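Local coordinates for attachment protein G3P (Enterobacteria phage Ike, PDB 4EO0) that probably binds the N-pilus of the host cell through its pilus binding domain at the tip of the filamentous phage, beginning infection, at residues C45-F56 / F72-Y82; K33-A44 / P86-A97. All coordinates share one frame; numbering follows the deposited sequence. Where two conformers were deposited one is given.

Contact 1 (C45-F56 / F72-Y82); sequences CNDAKASAQNVF and FRLVTGDTCVY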
loop_
_atom_site.group_PDB
_atom_site.type_symbol
_atom_site.label_atom_id
_atom_site.label_comp_id
_atom_site.label_asym_id
_atom_site.label_seq_id
_atom_site.Cartn_x
_atom_site.Cartn_y
_atom_site.Cartn_z
ATOM N N CYS A 45 0.511 1.737 3.751
ATOM C CA CYS A 45 -0.543 2.247 2.873
ATOM C C CYS A 45 -0.041 3.445 2.040
ATOM O O CYS A 45 -0.367 3.541 0.859
ATOM C CB CYS A 45 -1.808 2.601 3.656
ATOM S SG CYS A 45 -3.233 2.962 2.588
ATOM N N ASN A 46 0.781 4.323 2.635
ATOM C CA ASN A 46 1.389 5.435 1.893
ATOM C C ASN A 46 2.322 4.910 0.828
ATOM O O ASN A 46 2.376 5.486 -0.253
ATOM C CB ASN A 46 2.136 6.351 2.848
ATOM C CG ASN A 46 1.209 7.117 3.745
ATOM O OD1 ASN A 46 0.039 7.351 3.427
ATOM N ND2 ASN A 46 1.727 7.555 4.868
ATOM N N ASP A 47 3.045 3.812 1.117
ATOM C CA ASP A 47 3.921 3.177 0.139
ATOM C C ASP A 47 3.101 2.638 -1.037
ATOM O O ASP A 47 3.502 2.798 -2.192
ATOM C CB ASP A 47 4.740 2.026 0.774
ATOM C CG ASP A 47 5.921 2.413 1.667
ATOM O OD1 ASP A 47 6.239 3.625 1.759
ATOM O OD2 ASP A 47 6.529 1.507 2.261
ATOM N N ALA A 48 1.954 2.022 -0.739
ATOM C CA ALA A 48 1.024 1.453 -1.751
ATOM C C ALA A 48 0.547 2.580 -2.701
ATOM O O ALA A 48 0.554 2.410 -3.938
ATOM C CB ALA A 48 -0.186 0.807 -1.028
ATOM N N LYS A 49 0.179 3.738 -2.124
ATOM C CA LYS A 49 -0.264 4.926 -2.871
ATOM C C LYS A 49 0.856 5.498 -3.754
ATOM O O LYS A 49 0.606 5.843 -4.914
ATOM C CB LYS A 49 -0.821 5.992 -1.919
ATOM C CG LYS A 49 -2.090 5.545 -1.229
ATOM C CD LYS A 49 -2.507 6.565 -0.210
ATOM C CE LYS A 49 -3.837 6.196 0.395
ATOM N NZ LYS A 49 -4.214 7.153 1.469
ATOM N N ALA A 50 2.104 5.541 -3.225
ATOM C CA ALA A 50 3.268 6.013 -3.964
ATOM C C ALA A 50 3.611 5.049 -5.075
ATOM O O ALA A 50 4.037 5.501 -6.136
ATOM C CB ALA A 50 4.461 6.208 -3.033
ATOM N N SER A 51 3.385 3.723 -4.866
ATOM C CA SER A 51 3.612 2.714 -5.889
ATOM C C SER A 51 2.643 2.899 -7.057
ATOM O O SER A 51 3.090 2.809 -8.204
ATOM C CB SER A 51 3.506 1.304 -5.308
ATOM O OG SER A 51 3.673 0.316 -6.324
ATOM N N ALA A 52 1.354 3.206 -6.764
ATOM C CA ALA A 52 0.285 3.458 -7.754
ATOM C C ALA A 52 0.674 4.679 -8.584
ATOM O O ALA A 52 0.569 4.645 -9.810
ATOM C CB ALA A 52 -1.044 3.707 -7.030
ATOM N N GLN A 53 1.183 5.720 -7.925
ATOM C CA GLN A 53 1.597 6.934 -8.620
ATOM C C GLN A 53 2.779 6.673 -9.515
ATOM O O GLN A 53 2.816 7.164 -10.659
ATOM C CB GLN A 53 1.905 8.055 -7.598
ATOM C CG GLN A 53 2.248 9.402 -8.244
ATOM C CD GLN A 53 1.097 10.001 -9.028
ATOM O OE1 GLN A 53 -0.048 10.073 -8.564
ATOM N NE2 GLN A 53 1.387 10.459 -10.233
ATOM N N ASN A 54 3.739 5.885 -9.020
ATOM C CA ASN A 54 4.959 5.534 -9.747
ATOM C C ASN A 54 4.608 4.803 -11.056
ATOM O O ASN A 54 5.162 5.100 -12.105
ATOM C CB ASN A 54 5.832 4.657 -8.849
ATOM C CG ASN A 54 7.246 4.470 -9.306
ATOM O OD1 ASN A 54 7.520 3.990 -10.407
ATOM N ND2 ASN A 54 8.181 4.731 -8.411
ATOM N N VAL A 55 3.681 3.856 -10.964
ATOM C CA VAL A 55 3.215 3.069 -12.109
ATOM C C VAL A 55 2.501 4.003 -13.080
ATOM O O VAL A 55 2.800 3.954 -14.273
ATOM C CB VAL A 55 2.357 1.848 -11.705
ATOM C CG1 VAL A 55 1.658 1.222 -12.923
ATOM C CG2 VAL A 55 3.227 0.817 -11.015
ATOM N N PHE A 56 1.602 4.860 -12.581
ATOM C CA PHE A 56 0.847 5.810 -13.407
ATOM C C PHE A 56 1.793 6.704 -14.218
ATOM O O PHE A 56 1.556 6.931 -15.401
ATOM C CB PHE A 56 -0.143 6.650 -12.542
ATOM C CG PHE A 56 -0.831 7.738 -13.340
ATOM C CD1 PHE A 56 -1.773 7.418 -14.317
ATOM C CD2 PHE A 56 -0.456 9.074 -13.195
ATOM C CE1 PHE A 56 -2.369 8.419 -15.090
ATOM C CE2 PHE A 56 -1.078 10.072 -13.947
ATOM C CZ PHE A 56 -2.027 9.735 -14.891
ATOM N N PHE A 72 -5.195 12.541 -18.428
ATOM C CA PHE A 72 -5.192 11.298 -17.670
ATOM C C PHE A 72 -5.060 11.588 -16.211
ATOM O O PHE A 72 -4.526 12.638 -15.825
ATOM C CB PHE A 72 -4.025 10.371 -18.117
ATOM C CG PHE A 72 -3.957 10.216 -19.612
ATOM C CD1 PHE A 72 -4.841 9.374 -20.281
ATOM C CD2 PHE A 72 -3.084 10.989 -20.363
ATOM C CE1 PHE A 72 -4.864 9.335 -21.673
ATOM C CE2 PHE A 72 -3.097 10.931 -21.750
ATOM C CZ PHE A 72 -3.968 10.086 -22.392
ATOM N N ARG A 73 -5.583 10.678 -15.384
ATOM C CA ARG A 73 -5.449 10.800 -13.953
ATOM C C ARG A 73 -5.428 9.462 -13.299
ATOM O O ARG A 73 -5.953 8.483 -13.836
ATOM C CB ARG A 73 -6.522 11.721 -13.342
ATOM C CG ARG A 73 -7.886 11.081 -13.270
ATOM C CD ARG A 73 -8.932 12.026 -12.762
ATOM N NE ARG A 73 -10.163 11.287 -12.532
ATOM C CZ ARG A 73 -11.270 11.801 -12.015
ATOM N NH1 ARG A 73 -11.333 13.094 -11.707
ATOM N NH2 ARG A 73 -12.340 11.039 -11.843
ATOM N N LEU A 74 -4.888 9.447 -12.089
ATOM C CA LEU A 74 -4.898 8.280 -11.232
ATOM C C LEU A 74 -5.834 8.587 -10.063
ATOM O O LEU A 74 -5.661 9.594 -9.361
ATOM C CB LEU A 74 -3.479 7.969 -10.739
ATOM C CG LEU A 74 -3.374 6.913 -9.644
ATOM C CD1 LEU A 74 -3.690 5.492 -10.162
ATOM C CD2 LEU A 74 -2.017 6.950 -9.038
ATOM N N VAL A 75 -6.839 7.733 -9.864
ATOM C CA VAL A 75 -7.742 7.887 -8.742
ATOM C C VAL A 75 -7.340 6.780 -7.782
ATOM O O VAL A 75 -7.478 5.603 -8.123
ATOM C CB VAL A 75 -9.255 7.810 -9.113
ATOM C CG1 VAL A 75 -10.133 7.864 -7.852
ATOM C CG2 VAL A 75 -9.648 8.921 -10.073
ATOM N N THR A 76 -6.824 7.148 -6.590
ATOM C CA THR A 76 -6.358 6.190 -5.589
ATOM C C THR A 76 -7.384 6.112 -4.461
ATOM O O THR A 76 -7.900 7.153 -4.064
ATOM C CB THR A 76 -4.973 6.627 -5.062
ATOM O OG1 THR A 76 -4.090 6.925 -6.149
ATOM C CG2 THR A 76 -4.322 5.585 -4.191
ATOM N N GLY A 77 -7.619 4.912 -3.943
ATOM C CA GLY A 77 -8.515 4.744 -2.811
ATOM C C GLY A 77 -7.991 5.559 -1.641
ATOM O O GLY A 77 -6.788 5.817 -1.556
ATOM N N ASP A 78 -8.902 6.086 -0.834
ATOM C CA ASP A 78 -8.553 6.916 0.328
ATOM C C ASP A 78 -7.823 6.102 1.388
ATOM O O ASP A 78 -6.889 6.593 2.026
ATOM C CB ASP A 78 -9.824 7.549 0.935
ATOM C CG ASP A 78 -10.585 8.446 -0.032
ATOM O OD1 ASP A 78 -9.933 9.107 -0.864
ATOM O OD2 ASP A 78 -11.822 8.548 0.105
ATOM N N THR A 79 -8.251 4.870 1.573
ATOM C CA THR A 79 -7.725 3.954 2.588
ATOM C C THR A 79 -7.387 2.604 1.963
ATOM O O THR A 79 -7.930 2.242 0.910
ATOM C CB THR A 79 -8.735 3.795 3.756
ATOM O OG1 THR A 79 -9.973 3.275 3.256
ATOM C CG2 THR A 79 -8.958 5.105 4.548
ATOM N N CYS A 80 -6.521 1.861 2.626
ATOM C CA CYS A 80 -6.098 0.550 2.162
ATOM C C CYS A 80 -6.948 -0.514 2.779
ATOM O O CYS A 80 -7.658 -0.250 3.752
ATOM C CB CYS A 80 -4.630 0.311 2.509
ATOM S SG CYS A 80 -3.480 1.269 1.509
ATOM N N VAL A 81 -6.825 -1.734 2.227
ATOM C CA VAL A 81 -7.348 -2.991 2.770
ATOM C C VAL A 81 -6.080 -3.763 3.163
ATOM O O VAL A 81 -5.131 -3.854 2.366
ATOM C CB VAL A 81 -8.240 -3.793 1.810
ATOM C CG1 VAL A 81 -8.605 -5.166 2.408
ATOM C CG2 VAL A 81 -9.487 -2.998 1.466
ATOM N N TYR A 82 -6.068 -4.285 4.385
ATOM C CA TYR A 82 -4.929 -5.008 4.951
ATOM C C TYR A 82 -5.230 -6.465 5.153
ATOM O O TYR A 82 -6.391 -6.836 5.325
ATOM C CB TYR A 82 -4.518 -4.396 6.308
ATOM C CG TYR A 82 -4.275 -2.909 6.259
ATOM C CD1 TYR A 82 -5.332 -2.007 6.349
ATOM C CD2 TYR A 82 -2.992 -2.399 6.072
ATOM C CE1 TYR A 82 -5.115 -0.628 6.264
ATOM C CE2 TYR A 82 -2.764 -1.024 5.991
ATOM C CZ TYR A 82 -3.833 -0.145 6.067
ATOM O OH TYR A 82 -3.627 1.209 6.016
HETATM O O HOH W 1 -1.376 7.500 -5.373
#

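Contact 2 (K33-A44 / P86-A97); sequences KEVITQADLTTA and PGEKTESWSIRA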
loop_
_atom_site.group_PDB
_atom_site.type_symbol
_atom_site.label_atom_id
_atom_site.label_comp_id
_atom_site.label_asym_id
_atom_site.label_seq_id
_atom_site.Cartn_x
_atom_site.Cartn_y
_atom_site.Cartn_z
ATOM N N LYS A 33 9.573 -11.078 20.927
ATOM C CA LYS A 33 8.367 -10.803 20.134
ATOM C C LYS A 33 8.662 -10.106 18.796
ATOM O O LYS A 33 9.660 -9.388 18.679
ATOM C CB LYS A 33 7.345 -9.980 20.945
ATOM C CG LYS A 33 6.729 -10.716 22.139
ATOM C CD LYS A 33 5.414 -11.395 21.780
ATOM C CE LYS A 33 4.745 -12.020 22.979
ATOM N NZ LYS A 33 3.387 -12.518 22.642
ATOM N N GLU A 34 7.772 -10.299 17.806
ATOM C CA GLU A 34 7.848 -9.672 16.476
ATOM C C GLU A 34 6.635 -8.757 16.370
ATOM O O GLU A 34 5.504 -9.249 16.358
ATOM C CB GLU A 34 7.897 -10.728 15.368
ATOM C CG GLU A 34 9.243 -11.429 15.307
ATOM C CD GLU A 34 10.414 -10.595 14.829
ATOM O OE1 GLU A 34 10.217 -9.684 13.991
ATOM O OE2 GLU A 34 11.547 -10.893 15.264
ATOM N N VAL A 35 6.891 -7.422 16.350
ATOM C CA VAL A 35 5.877 -6.363 16.420
ATOM C C VAL A 35 5.635 -5.550 15.130
ATOM O O VAL A 35 6.580 -5.101 14.480
ATOM C CB VAL A 35 6.186 -5.421 17.626
ATOM C CG1 VAL A 35 5.016 -4.489 17.942
ATOM C CG2 VAL A 35 6.578 -6.212 18.873
ATOM N N ILE A 36 4.345 -5.305 14.822
ATOM C CA ILE A 36 3.877 -4.451 13.746
ATOM C C ILE A 36 2.929 -3.456 14.455
ATOM O O ILE A 36 2.029 -3.876 15.185
ATOM C CB ILE A 36 3.202 -5.158 12.556
ATOM C CG1 ILE A 36 4.168 -6.165 11.909
ATOM C CG2 ILE A 36 2.768 -4.096 11.526
ATOM C CD1 ILE A 36 3.642 -6.929 10.683
ATOM N N THR A 37 3.157 -2.151 14.261
ATOM C CA THR A 37 2.316 -1.133 14.900
ATOM C C THR A 37 1.308 -0.579 13.892
ATOM O O THR A 37 1.456 -0.786 12.682
ATOM C CB THR A 37 3.178 0.038 15.416
ATOM O OG1 THR A 37 3.629 0.779 14.273
ATOM C CG2 THR A 37 4.344 -0.401 16.307
ATOM N N GLN A 38 0.322 0.196 14.388
ATOM C CA GLN A 38 -0.654 0.861 13.539
ATOM C C GLN A 38 0.035 1.888 12.632
ATOM O O GLN A 38 -0.325 1.984 11.470
ATOM C CB GLN A 38 -1.768 1.513 14.362
ATOM C CG GLN A 38 -2.878 2.145 13.527
ATOM C CD GLN A 38 -3.538 1.181 12.554
ATOM O OE1 GLN A 38 -3.832 0.025 12.871
ATOM N NE2 GLN A 38 -3.764 1.635 11.333
ATOM N N ALA A 39 1.035 2.618 13.145
ATOM C CA ALA A 39 1.817 3.590 12.369
ATOM C C ALA A 39 2.530 2.900 11.216
ATOM O O ALA A 39 2.609 3.466 10.126
ATOM C CB ALA A 39 2.817 4.304 13.255
ATOM N N ASP A 40 2.994 1.650 11.437
ATOM C CA ASP A 40 3.577 0.852 10.356
ATOM C C ASP A 40 2.573 0.579 9.240
ATOM O O ASP A 40 2.987 0.547 8.082
ATOM C CB ASP A 40 4.093 -0.506 10.861
ATOM C CG ASP A 40 5.264 -0.445 11.807
ATOM O OD1 ASP A 40 6.018 0.550 11.752
ATOM O OD2 ASP A 40 5.489 -1.436 12.521
ATOM N N LEU A 41 1.276 0.384 9.570
ATOM C CA LEU A 41 0.235 0.095 8.562
ATOM C C LEU A 41 -0.012 1.327 7.693
ATOM O O LEU A 41 -0.132 1.209 6.464
ATOM C CB LEU A 41 -1.090 -0.393 9.200
ATOM C CG LEU A 41 -1.262 -1.909 9.434
ATOM C CD1 LEU A 41 -0.423 -2.402 10.571
ATOM C CD2 LEU A 41 -2.700 -2.257 9.799
ATOM N N THR A 42 -0.056 2.513 8.338
ATOM C CA THR A 42 -0.258 3.790 7.669
ATOM C C THR A 42 0.880 4.027 6.691
ATOM O O THR A 42 0.615 4.412 5.567
ATOM C CB THR A 42 -0.465 4.922 8.695
ATOM O OG1 THR A 42 -1.739 4.743 9.293
ATOM C CG2 THR A 42 -0.403 6.320 8.062
ATOM N N THR A 43 2.144 3.773 7.116
ATOM C CA THR A 43 3.320 3.922 6.252
ATOM C C THR A 43 3.217 2.981 5.085
ATOM O O THR A 43 3.481 3.403 3.955
ATOM C CB THR A 43 4.595 3.735 7.077
ATOM O OG1 THR A 43 4.607 4.765 8.057
ATOM C CG2 THR A 43 5.888 3.825 6.226
ATOM N N ALA A 44 2.853 1.705 5.341
ATOM C CA ALA A 44 2.701 0.698 4.291
ATOM C C ALA A 44 1.625 1.133 3.280
ATOM O O ALA A 44 1.838 0.974 2.084
ATOM C CB ALA A 44 2.343 -0.642 4.911
ATOM N N PRO A 86 -2.343 -4.782 13.458
ATOM C CA PRO A 86 -1.098 -4.589 14.202
ATOM C C PRO A 86 -1.113 -5.451 15.462
ATOM O O PRO A 86 -2.181 -5.762 16.007
ATOM C CB PRO A 86 -1.132 -3.106 14.578
ATOM C CG PRO A 86 -2.485 -2.692 14.438
ATOM C CD PRO A 86 -3.121 -3.527 13.406
ATOM N N GLY A 87 0.064 -5.884 15.875
ATOM C CA GLY A 87 0.205 -6.723 17.060
ATOM C C GLY A 87 1.570 -7.352 17.188
ATOM O O GLY A 87 2.524 -6.921 16.539
ATOM N N GLU A 88 1.650 -8.389 18.022
ATOM C CA GLU A 88 2.883 -9.107 18.323
ATOM C C GLU A 88 2.732 -10.589 18.015
ATOM O O GLU A 88 1.650 -11.155 18.195
ATOM C CB GLU A 88 3.269 -8.913 19.794
ATOM C CG GLU A 88 3.283 -7.465 20.261
ATOM C CD GLU A 88 3.921 -7.188 21.611
ATOM O OE1 GLU A 88 3.824 -8.053 22.513
ATOM O OE2 GLU A 88 4.481 -6.080 21.779
ATOM N N LYS A 89 3.823 -11.203 17.560
ATOM C CA LYS A 89 3.868 -12.624 17.240
ATOM C C LYS A 89 5.205 -13.266 17.628
ATOM O O LYS A 89 6.204 -12.576 17.800
ATOM C CB LYS A 89 3.585 -12.855 15.756
ATOM C CG LYS A 89 2.178 -12.473 15.343
ATOM C CD LYS A 89 1.796 -13.155 14.047
ATOM C CE LYS A 89 0.458 -12.643 13.551
ATOM N NZ LYS A 89 0.203 -13.058 12.147
ATOM N N THR A 90 5.195 -14.588 17.780
ATOM C CA THR A 90 6.395 -15.363 18.086
ATOM C C THR A 90 7.430 -15.277 16.971
ATOM O O THR A 90 8.625 -15.163 17.225
ATOM C CB THR A 90 6.059 -16.852 18.302
ATOM O OG1 THR A 90 5.196 -16.998 19.436
ATOM C CG2 THR A 90 7.326 -17.662 18.534
ATOM N N GLU A 91 6.950 -15.325 15.735
ATOM C CA GLU A 91 7.800 -15.444 14.564
ATOM C C GLU A 91 7.672 -14.210 13.690
ATOM O O GLU A 91 6.648 -13.543 13.711
ATOM C CB GLU A 91 7.395 -16.674 13.755
ATOM C CG GLU A 91 7.721 -17.989 14.426
ATOM C CD GLU A 91 9.210 -18.215 14.500
ATOM O OE1 GLU A 91 9.774 -18.714 13.508
ATOM O OE2 GLU A 91 9.813 -17.875 15.540
ATOM N N SER A 92 8.718 -13.924 12.922
ATOM C CA SER A 92 8.764 -12.749 12.062
ATOM C C SER A 92 7.644 -12.813 11.021
ATOM O O SER A 92 7.308 -13.880 10.525
ATOM C CB SER A 92 10.136 -12.652 11.385
ATOM O OG SER A 92 10.244 -11.497 10.575
ATOM N N TRP A 93 7.040 -11.663 10.741
ATOM C CA TRP A 93 5.851 -11.591 9.894
ATOM C C TRP A 93 5.669 -10.220 9.251
ATOM O O TRP A 93 6.384 -9.278 9.556
ATOM C CB TRP A 93 4.595 -12.002 10.666
ATOM C CG TRP A 93 4.237 -11.074 11.778
ATOM C CD1 TRP A 93 4.992 -10.780 12.871
ATOM C CD2 TRP A 93 3.029 -10.320 11.911
ATOM N NE1 TRP A 93 4.333 -9.892 13.675
ATOM C CE2 TRP A 93 3.123 -9.594 13.110
ATOM C CE3 TRP A 93 1.875 -10.194 11.139
ATOM C CZ2 TRP A 93 2.115 -8.747 13.545
ATOM C CZ3 TRP A 93 0.878 -9.354 11.575
ATOM C CH2 TRP A 93 1.000 -8.643 12.768
ATOM N N SER A 94 4.723 -10.140 8.323
ATOM C CA SER A 94 4.454 -8.900 7.599
ATOM C C SER A 94 2.969 -8.716 7.352
ATOM O O SER A 94 2.202 -9.682 7.429
ATOM C CB SER A 94 5.194 -8.884 6.258
ATOM O OG SER A 94 4.788 -9.977 5.449
ATOM N N ILE A 95 2.570 -7.483 7.001
ATOM C CA ILE A 95 1.199 -7.147 6.613
ATOM C C ILE A 95 1.299 -6.456 5.270
ATOM O O ILE A 95 2.144 -5.581 5.096
ATOM C CB ILE A 95 0.468 -6.250 7.648
ATOM C CG1 ILE A 95 0.147 -7.047 8.915
ATOM C CG2 ILE A 95 -0.825 -5.631 7.089
ATOM C CD1 ILE A 95 -0.312 -6.206 10.129
ATOM N N ARG A 96 0.409 -6.812 4.339
ATOM C CA ARG A 96 0.301 -6.202 3.023
ATOM C C ARG A 96 -0.792 -5.166 3.114
ATOM O O ARG A 96 -1.868 -5.477 3.612
ATOM C CB ARG A 96 -0.135 -7.256 2.010
ATOM C CG ARG A 96 0.927 -8.279 1.687
ATOM C CD ARG A 96 0.434 -9.275 0.659
ATOM N NE ARG A 96 1.541 -10.144 0.251
ATOM C CZ ARG A 96 2.251 -9.957 -0.856
ATOM N NH1 ARG A 96 1.938 -8.973 -1.694
ATOM N NH2 ARG A 96 3.255 -10.770 -1.151
ATOM N N ALA A 97 -0.507 -3.938 2.671
ATOM C CA ALA A 97 -1.466 -2.830 2.562
ATOM C C ALA A 97 -1.718 -2.727 1.064
ATOM O O ALA A 97 -0.781 -2.546 0.294
ATOM C CB ALA A 97 -0.844 -1.529 3.081
#

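Contact 1 (C45-F56 / F72-Y82)
The disulfide between C45 and C80 ties the helix to the chain that runs beneath it, its two SG atoms 2.0 Å apart and its chi3 of 91° close to the relaxed value for an S-S bond. C45 swings SG anti to the backbone N (chi1 -170°), toward C80, while Y82 OH packs 3.3 Å from C45 CB. One turn on, K49 can be followed outward. Its CB and CG rest on the methyl of T76 in the conformer described (K49 CG to T76 CG2 3.7 Å); the extended chain then brings CE close to the carbonyl oxygens of G77 and D78, and K49 NZ donates to D78 O at 2.8 Å from above the carbonyl plane. A long flexible lysine suits this place, apolar along its stem and charged at a partly exposed end. Helix 45-56 runs lengthwise along strand 72-76, antiparallel and only slightly skewed at 163°, with 9.3 Å between axes, as a long helix packed on one face of an antiparallel sheet. Small A52 lets the helix come close, its CB 3.9 Å from L74 CD2. L74 CB sits over one face of the F56 ring, 4.0 Å from its centroid, a CH-pi contact, and the ring's CZ reaches F72 CB. Beside K49, a water donates to K49 O at 2.6 Å and hydrogen-bonds T76 OG1 of the same conformer.

Contact 2 (K33-A44 / P86-A97)
Backbone hydrogen bonds join E34 to K89 and I36 to G87 in an antiparallel pairing of strands 33-36 and 87-89. E34 N gives to K89 O at 2.8 Å, and I36 N to G87 O; K89 N and G87 N return bonds to E34 O and I36 O. V35 and E88 form the non-hydrogen-bonded pair between them; in the conformer described, V35 CG2 lies beside the E88 side chain. E34 O also accepts W93 NE1, at 3.0 Å and 166°. The indole N-H comes in above the carbonyl plane, on the opposite face from K89 N, so two donors grip one oxygen and the bond helps fix the ring's rotation. The E34 carboxylate is satisfied by strand 12-24, OE2 bonding to T20 OG1 and OE1 to S18 OG.

Aliphatic groups cover both faces of the same indole. I36 CD1 stands over the six-membered ring, 3.5 Å from its centroid and 4° off the normal, a CH-pi contact; with chi1 -59° and the chain extended beyond, the isoleucine stretches its methyl there. K89 CD covers the other face, leaving the tryptophan sandwiched between two aliphatic chains.

Apolar packing continues beneath the helix. L41 CD1 lies 3.8 Å from I95 CD1, and L41 CD2 meets the P86 ring. A44 CB and A97 CB are 3.8 Å apart; both residues are small and allow helix and strand to approach closely.

Where strand turns to helix, T37 and D40 exchange bonds: D40 N to T37 OG1 at 3.0 Å, T37 N to D40 OD2. Threonine and aspartate in these places form a capping box, here at the N-terminus of the long helix that packs against the antiparallel sheet.

How the contacts relate
The two contacts lie end to end along one elongated domain, their centres about 20 Å apart. They share helix 38-66: contact 2 takes its first turns, contact 1 the next ones. Both also reach the same antiparallel sheet, in which strand 94-106 neighbours strands 72-76 and 81-82. In sequence, both segments of contact 1 fall between the two of contact 2, in the order 33-44, 45-56, 72-82, 86-97. They meet where Y82 CE2 lies 3.5 Å from A97 CB, and where C45 and A48 also pack on A97. Contact 2 thus joins the helix start to the sheet and contact 1 continues the same interface, with a disulfide added, across the pilus binding domain.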